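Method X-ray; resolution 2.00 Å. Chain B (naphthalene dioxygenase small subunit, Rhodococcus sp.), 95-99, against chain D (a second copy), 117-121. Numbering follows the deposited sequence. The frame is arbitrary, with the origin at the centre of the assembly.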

# COMPACT_ATOMS: atom_id res chain seq x y z
N SER B 95 9.86 -15.77 -5.23
CA SER B 95 10.78 -14.79 -4.65
C SER B 95 11.85 -14.37 -5.64
O SER B 95 12.11 -15.05 -6.62
CB SER B 95 11.46 -15.43 -3.45
OG SER B 95 12.22 -16.54 -3.88
N ARG B 96 12.47 -13.21 -5.39
CA ARG B 96 13.65 -12.83 -6.14
C ARG B 96 14.64 -12.17 -5.22
O ARG B 96 14.32 -11.19 -4.53
CB ARG B 96 13.31 -11.93 -7.33
CG ARG B 96 14.51 -11.67 -8.29
CD ARG B 96 14.10 -11.79 -9.77
NE ARG B 96 13.26 -12.97 -9.90
CZ ARG B 96 13.74 -14.20 -10.09
NH1 ARG B 96 15.04 -14.36 -10.26
NH2 ARG B 96 12.90 -15.25 -10.12
N HIS B 97 15.85 -12.71 -5.23
CA HIS B 97 16.96 -12.15 -4.51
C HIS B 97 17.70 -11.20 -5.46
O HIS B 97 18.45 -11.65 -6.32
CB HIS B 97 17.94 -13.27 -4.07
CG HIS B 97 17.44 -14.14 -2.94
ND1 HIS B 97 16.33 -14.95 -3.05
CD2 HIS B 97 17.88 -14.29 -1.67
CE1 HIS B 97 16.12 -15.59 -1.91
NE2 HIS B 97 17.04 -15.19 -1.04
N PHE B 98 17.49 -9.89 -5.31
CA PHE B 98 18.31 -8.92 -6.01
C PHE B 98 19.54 -8.64 -5.15
O PHE B 98 19.41 -8.17 -4.01
CB PHE B 98 17.53 -7.62 -6.25
CG PHE B 98 16.32 -7.79 -7.12
CD1 PHE B 98 15.07 -8.09 -6.54
CD2 PHE B 98 16.42 -7.71 -8.50
CE1 PHE B 98 13.92 -8.24 -7.31
CE2 PHE B 98 15.26 -7.87 -9.31
CZ PHE B 98 14.01 -8.15 -8.71
N VAL B 99 20.72 -8.90 -5.71
CA VAL B 99 21.99 -8.83 -4.99
C VAL B 99 22.80 -7.75 -5.73
O VAL B 99 23.09 -7.89 -6.94
CB VAL B 99 22.72 -10.20 -5.03
CG1 VAL B 99 24.04 -10.12 -4.36
CG2 VAL B 99 21.84 -11.36 -4.38
N SER D 117 19.31 -12.32 -16.37
CA SER D 117 19.38 -11.20 -15.43
C SER D 117 18.08 -11.08 -14.60
O SER D 117 17.00 -11.51 -15.05
CB SER D 117 19.69 -9.89 -16.16
OG SER D 117 18.89 -9.68 -17.32
N ASN D 118 18.19 -10.54 -13.38
CA ASN D 118 17.03 -10.21 -12.55
C ASN D 118 16.61 -8.79 -12.90
O ASN D 118 17.47 -7.92 -13.03
CB ASN D 118 17.37 -10.32 -11.06
CG ASN D 118 17.55 -11.75 -10.61
OD1 ASN D 118 17.24 -12.69 -11.35
ND2 ASN D 118 18.03 -11.94 -9.37
N LEU D 119 15.32 -8.56 -13.10
CA LEU D 119 14.81 -7.24 -13.47
C LEU D 119 13.83 -6.81 -12.39
O LEU D 119 12.93 -7.56 -12.02
CB LEU D 119 14.06 -7.29 -14.84
CG LEU D 119 13.08 -6.13 -15.11
CD1 LEU D 119 13.89 -4.88 -15.49
CD2 LEU D 119 12.08 -6.42 -16.23
N LEU D 120 14.00 -5.58 -11.89
CA LEU D 120 12.93 -4.95 -11.16
C LEU D 120 12.54 -3.72 -11.97
O LEU D 120 13.36 -2.84 -12.28
CB LEU D 120 13.35 -4.62 -9.73
CG LEU D 120 12.70 -3.69 -8.67
CD1 LEU D 120 11.59 -2.74 -9.11
CD2 LEU D 120 12.39 -4.41 -7.38
N LEU D 121 11.28 -3.69 -12.34
CA LEU D 121 10.80 -2.56 -13.15
C LEU D 121 9.94 -1.68 -12.26
O LEU D 121 8.94 -2.16 -11.69
CB LEU D 121 10.02 -3.07 -14.33
CG LEU D 121 9.38 -2.04 -15.25
CD1 LEU D 121 10.47 -1.20 -15.99
CD2 LEU D 121 8.48 -2.77 -16.23

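Two β-strands from two copies of the small subunit cross here nearly at right angles. Their N-to-C directions differ by 98°, and their axes come no closer than 8.1 Å. At that spacing and angle the backbones do not pair as neighbours in a sheet. Side chains, with a few backbone atoms, fill the gap, and the two stretches together bury 255 Å².

Ser D117 opens the chain D stretch. Its CA-to-CB bond points away from the chain B stretch, and it makes no contact there. Its OG is hydrogen-bonded elsewhere in the structure.

Asn D118 is the centre of the contact. It gives up 84 Å², the most of any residue in the two stretches, and its CA lies 6.8 Å from the CA of Phe B98. Its CA-to-CB bond points toward the chain B stretch, and chi1 is m. NH1 of Arg B96 donates a hydrogen bond to OD1 of Asn D118 at 3.0 Å. OD1 lies at the edge of the guanidinium, near its plane, where the N-H groups point. OD1 also has a hydrogen-bonding partner elsewhere in the structure. ND2 of Asn D118 lies 3.1 Å from the backbone O of His B97. Asparagine suits this site because its short side chain offers an acceptor oxygen to the arginine. CB of Asn D118 also packs 3.7 Å from CE2 of Phe B98.

The CA-to-CB bond of Arg B96 points toward the chain D stretch, and chi1 is t. Its NE and NH2 are hydrogen-bonded elsewhere, so this buried guanidinium has partners for all three nitrogens. The CA-to-CB bond of His B97 points away, and both its ring nitrogens are hydrogen-bonded elsewhere.

The CA-to-CB bond of Leu D119 points away, in keeping with the alternation along a strand. It contributes its backbone instead. O of Leu D119 lies 3.5 Å from CZ of Phe B98, at the ring edge and near the ring plane.

The CA-to-CB bond of Leu D120 points toward the chain B stretch. CB of Leu D120 lies 3.7 Å from CZ of Phe B98, an apolar contact. N of Leu D120 is also 3.7 Å from CE2 of Phe B98. The CA-to-CB bond of Phe B98 points sideways, but the ring end comes nearer to the chain D stretch. The flat, apolar ring touches Asn D118, Leu D119 and Leu D120, and 73 Å² of Phe B98 is covered.

Leu D121 is out of reach of the chain B stretch and ends the chain D stretch without contact.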